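Local coordinates for protein xyloglucan-specific endo-beta-1,4-glucanase BoGH5A (Bacteroides ovatus, PDB 3ZMR) that hydrolyses internal beta-1,4-glucosidic linkages of the xyloglucan backbone with retention of configuration, releasing xyloglucan oligosaccharides, at residues 336-344 / 412-423. Numbering follows the deposited sequence.
With BGC (beta-D-glucopyranose), chain C; GLC (alpha-D-glucopyranose), chain L.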
# COMPACT_ATOMS: atom_id res chain seq x y z
N HIS A 336 -2.97 -6.70 3.86
CA HIS A 336 -2.50 -7.95 4.41
C HIS A 336 -3.69 -8.66 5.01
O HIS A 336 -4.69 -8.03 5.34
CB HIS A 336 -1.38 -7.72 5.44
CG HIS A 336 -0.16 -7.07 4.89
ND1 HIS A 336 0.85 -6.58 5.68
CD2 HIS A 336 0.22 -6.84 3.61
CE1 HIS A 336 1.79 -6.07 4.90
NE2 HIS A 336 1.43 -6.20 3.65
N TYR A 337 -3.58 -9.98 5.19
CA TYR A 337 -4.76 -10.75 5.65
C TYR A 337 -4.29 -11.90 6.54
O TYR A 337 -3.68 -12.85 6.06
CB TYR A 337 -5.59 -11.29 4.48
CG TYR A 337 -6.90 -11.87 4.96
CD1 TYR A 337 -7.94 -11.05 5.39
CD2 TYR A 337 -7.06 -13.25 5.06
CE1 TYR A 337 -9.11 -11.60 5.88
CE2 TYR A 337 -8.23 -13.81 5.53
CZ TYR A 337 -9.26 -12.97 5.94
OH TYR A 337 -10.43 -13.51 6.42
N TYR A 338 -4.61 -11.78 7.81
CA TYR A 338 -4.24 -12.79 8.82
C TYR A 338 -5.42 -13.25 9.70
O TYR A 338 -5.22 -13.87 10.73
CB TYR A 338 -3.11 -12.25 9.69
CG TYR A 338 -1.76 -12.17 9.04
CD1 TYR A 338 -1.04 -13.32 8.75
CD2 TYR A 338 -1.18 -10.95 8.72
CE1 TYR A 338 0.22 -13.26 8.19
CE2 TYR A 338 0.08 -10.87 8.17
CZ TYR A 338 0.79 -12.03 7.92
OH TYR A 338 2.08 -12.00 7.41
N ASP A 339 -6.65 -12.97 9.29
CA ASP A 339 -7.80 -13.41 10.05
C ASP A 339 -7.97 -14.92 9.85
O ASP A 339 -7.81 -15.43 8.75
CB ASP A 339 -9.11 -12.72 9.61
CG ASP A 339 -9.09 -11.20 9.81
OD1 ASP A 339 -8.27 -10.69 10.59
OD2 ASP A 339 -9.97 -10.54 9.19
N PRO A 340 -8.35 -15.66 10.91
CA PRO A 340 -8.46 -15.21 12.28
C PRO A 340 -7.10 -15.25 12.98
O PRO A 340 -6.35 -16.26 12.90
CB PRO A 340 -9.41 -16.24 12.90
CG PRO A 340 -9.21 -17.49 12.12
CD PRO A 340 -8.65 -17.09 10.76
N TYR A 341 -6.78 -14.14 13.63
CA TYR A 341 -5.48 -13.93 14.26
C TYR A 341 -5.10 -15.04 15.27
O TYR A 341 -3.95 -15.47 15.31
CB TYR A 341 -5.50 -12.57 14.98
CG TYR A 341 -4.27 -12.30 15.79
CD1 TYR A 341 -3.11 -11.84 15.21
CD2 TYR A 341 -4.29 -12.48 17.18
CE1 TYR A 341 -1.98 -11.57 15.97
CE2 TYR A 341 -3.17 -12.20 17.95
CZ TYR A 341 -2.02 -11.76 17.34
OH TYR A 341 -0.90 -11.51 18.10
N ASP A 342 -6.08 -15.52 16.03
CA ASP A 342 -5.79 -16.54 17.05
C ASP A 342 -5.41 -17.91 16.48
O ASP A 342 -4.84 -18.73 17.19
CB ASP A 342 -6.88 -16.62 18.15
CG ASP A 342 -8.22 -17.03 17.65
OD1 ASP A 342 -8.42 -17.22 16.43
OD2 ASP A 342 -9.11 -17.20 18.52
N PHE A 343 -5.71 -18.13 15.21
CA PHE A 343 -5.23 -19.28 14.47
C PHE A 343 -3.89 -19.00 13.75
O PHE A 343 -2.90 -19.72 13.91
CB PHE A 343 -6.28 -19.76 13.46
CG PHE A 343 -5.79 -20.85 12.53
CD1 PHE A 343 -5.55 -22.13 12.99
CD2 PHE A 343 -5.56 -20.56 11.20
CE1 PHE A 343 -5.09 -23.10 12.12
CE2 PHE A 343 -5.10 -21.53 10.33
CZ PHE A 343 -4.86 -22.80 10.79
N THR A 344 -3.85 -17.92 12.98
CA THR A 344 -2.72 -17.70 12.07
C THR A 344 -1.41 -17.36 12.77
O THR A 344 -0.40 -18.01 12.50
CB THR A 344 -3.01 -16.63 11.03
OG1 THR A 344 -3.33 -15.40 11.70
CG2 THR A 344 -4.13 -17.07 10.08
N HIS A 412 -3.68 -29.90 13.16
CA HIS A 412 -3.11 -28.57 12.96
C HIS A 412 -2.50 -28.49 11.55
O HIS A 412 -2.71 -27.50 10.82
CB HIS A 412 -2.08 -28.23 14.04
CG HIS A 412 -1.26 -27.00 13.76
ND1 HIS A 412 -1.83 -25.74 13.71
CD2 HIS A 412 0.05 -26.83 13.50
CE1 HIS A 412 -0.88 -24.85 13.44
NE2 HIS A 412 0.26 -25.49 13.30
N LEU A 413 -1.71 -29.49 11.17
CA LEU A 413 -1.04 -29.47 9.87
C LEU A 413 -2.08 -29.42 8.77
O LEU A 413 -1.95 -28.65 7.81
CB LEU A 413 -0.12 -30.68 9.70
CG LEU A 413 1.11 -30.70 10.60
CD1 LEU A 413 1.81 -32.04 10.44
CD2 LEU A 413 2.06 -29.56 10.28
N LYS A 414 -3.13 -30.23 8.90
CA LYS A 414 -4.23 -30.26 7.94
C LYS A 414 -4.94 -28.92 7.89
O LYS A 414 -5.22 -28.39 6.80
CB LYS A 414 -5.24 -31.38 8.26
CG LYS A 414 -6.45 -31.41 7.32
CD LYS A 414 -7.44 -32.54 7.61
CE LYS A 414 -8.32 -32.81 6.39
NZ LYS A 414 -9.18 -31.65 6.06
N SER A 415 -5.22 -28.35 9.05
CA SER A 415 -5.92 -27.08 9.16
C SER A 415 -5.14 -25.99 8.43
O SER A 415 -5.74 -25.15 7.76
CB SER A 415 -6.05 -26.69 10.63
OG SER A 415 -7.08 -27.44 11.28
N ARG A 416 -3.83 -25.94 8.62
CA ARG A 416 -3.00 -24.93 7.94
C ARG A 416 -3.20 -25.03 6.44
O ARG A 416 -3.38 -24.02 5.72
CB ARG A 416 -1.50 -25.05 8.20
CG ARG A 416 -1.10 -24.85 9.64
CD ARG A 416 0.40 -25.00 9.75
NE ARG A 416 1.13 -23.89 9.10
CZ ARG A 416 1.73 -23.95 7.91
NH1 ARG A 416 1.76 -25.07 7.19
NH2 ARG A 416 2.29 -22.84 7.44
N ASN A 417 -3.11 -26.24 5.91
CA ASN A 417 -3.22 -26.43 4.46
C ASN A 417 -4.63 -26.19 3.91
O ASN A 417 -4.79 -25.62 2.83
CB ASN A 417 -2.63 -27.78 4.07
CG ASN A 417 -1.14 -27.81 4.27
OD1 ASN A 417 -0.46 -26.77 4.14
ND2 ASN A 417 -0.61 -28.97 4.63
N ASP A 418 -5.64 -26.53 4.69
CA ASP A 418 -7.04 -26.23 4.33
C ASP A 418 -7.22 -24.69 4.26
O ASP A 418 -7.83 -24.15 3.34
CB ASP A 418 -8.02 -26.83 5.36
CG ASP A 418 -8.12 -28.34 5.27
OD1 ASP A 418 -7.62 -28.96 4.28
OD2 ASP A 418 -8.72 -28.90 6.21
N TYR A 419 -6.67 -24.01 5.25
CA TYR A 419 -6.76 -22.55 5.37
C TYR A 419 -6.04 -21.85 4.19
O TYR A 419 -6.59 -20.97 3.54
CB TYR A 419 -6.14 -22.08 6.71
CG TYR A 419 -6.08 -20.58 6.85
CD1 TYR A 419 -7.16 -19.87 7.33
CD2 TYR A 419 -4.95 -19.88 6.48
CE1 TYR A 419 -7.14 -18.50 7.43
CE2 TYR A 419 -4.88 -18.50 6.62
CZ TYR A 419 -5.98 -17.81 7.10
OH TYR A 419 -5.95 -16.42 7.17
N ILE A 420 -4.82 -22.27 3.94
CA ILE A 420 -4.01 -21.76 2.85
C ILE A 420 -4.73 -21.90 1.52
O ILE A 420 -4.84 -20.93 0.74
CB ILE A 420 -2.61 -22.44 2.81
CG1 ILE A 420 -1.75 -21.97 3.99
CG2 ILE A 420 -1.90 -22.13 1.49
CD1 ILE A 420 -0.50 -22.78 4.23
N GLU A 421 -5.21 -23.10 1.23
CA GLU A 421 -5.93 -23.35 -0.02
C GLU A 421 -7.15 -22.44 -0.11
O GLU A 421 -7.43 -21.89 -1.18
CB GLU A 421 -6.37 -24.81 -0.09
CG GLU A 421 -7.12 -25.16 -1.37
CD GLU A 421 -7.81 -26.51 -1.32
OE1 GLU A 421 -7.30 -27.45 -0.65
OE2 GLU A 421 -8.86 -26.64 -2.00
N TYR A 422 -7.86 -22.29 1.00
CA TYR A 422 -9.13 -21.53 1.01
C TYR A 422 -8.84 -20.04 0.76
O TYR A 422 -9.51 -19.37 -0.06
CB TYR A 422 -9.94 -21.71 2.30
CG TYR A 422 -11.35 -21.20 2.13
CD1 TYR A 422 -12.32 -21.99 1.52
CD2 TYR A 422 -11.69 -19.91 2.51
CE1 TYR A 422 -13.59 -21.49 1.32
CE2 TYR A 422 -12.95 -19.41 2.31
CZ TYR A 422 -13.91 -20.20 1.72
OH TYR A 422 -15.17 -19.70 1.52
N VAL A 423 -7.85 -19.51 1.45
CA VAL A 423 -7.48 -18.09 1.24
C VAL A 423 -7.08 -17.86 -0.23
O VAL A 423 -7.54 -16.91 -0.87
CB VAL A 423 -6.38 -17.64 2.21
CG1 VAL A 423 -5.81 -16.29 1.79
CG2 VAL A 423 -6.96 -17.62 3.61
C2 BGC C . 4.12 -7.40 9.08
C3 BGC C . 5.14 -8.54 9.21
C4 BGC C . 4.81 -9.48 10.36
C5 BGC C . 3.36 -9.90 10.13
C6 BGC C . 2.91 -10.92 11.17
C1 BGC C . 2.63 -7.78 9.15
O2 BGC C . 4.34 -6.71 7.85
O3 BGC C . 6.45 -7.97 9.40
O4 BGC C . 5.77 -10.57 10.41
O5 BGC C . 2.47 -8.77 10.18
O6 BGC C . 3.28 -10.40 12.45
C1 GLC L . 2.80 -8.24 9.08
C2 GLC L . 4.19 -7.60 9.07
C3 GLC L . 5.30 -8.64 9.20
C4 GLC L . 4.99 -9.47 10.45
C5 GLC L . 3.53 -9.96 10.44
C6 GLC L . 3.15 -10.81 11.64
O2 GLC L . 4.31 -6.83 7.90
O3 GLC L . 6.61 -8.03 9.21
O4 GLC L . 5.86 -10.57 10.41
O5 GLC L . 2.65 -8.86 10.34
O6 GLC L . 3.40 -12.16 11.29
O HOH W 1 -3.42 -15.40 6.78
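Tyr419 reaches from its helix to the loop at Asp339 and Pro340, and its OH gives a short hydrogen bond (2.6 Å) to Asp339 O, from above the carbonyl plane, not on a lone pair. One water donates to both this hydroxyl O and Tyr337 O, linking the phenol to a second carbonyl. With CG anti to the backbone N (chi1 175°), the ring extends away from the helix, and its two faces are covered differently. Phe343 turns an edge to one face in a T-shaped pair, its CE2 3.7 Å from Tyr419 CG and the ring planes at 60°; Val423 CG2 lies over the other. Thr344 CG2, 3.5 Å from Tyr419 OH, and Pro340 CD, 3.9 Å from Tyr419 CE1, complete the tight part. A phenylalanine in place of Tyr419 would probably leave Asp339 O and the water without their hydroxyl partner and the cis peptide bond before Pro340 less firmly held. Phe343 CZ comes 3.9 Å from Ser415 O, with Arg416 N at the ring edge. Tyr337 CE2 is close to Tyr419 OH but only grazes Val423 CG2 at 4.5 Å; the solvent side is at Asp339, whose exposed carboxylate leads away from the helix. Within 336-344, Thr344 OG1 bonds Tyr338 O; the Tyr338 ring lies beside the bound glucose, its OH bonded to Glu395, the inferred nucleophile. In this TIM barrel the contact joins the loop and short helix 341-344 that follow strand 331-337 to outer helix 406-429, with helix 371-379 against Tyr337 and Tyr419 and helix 456-471 against Ile420.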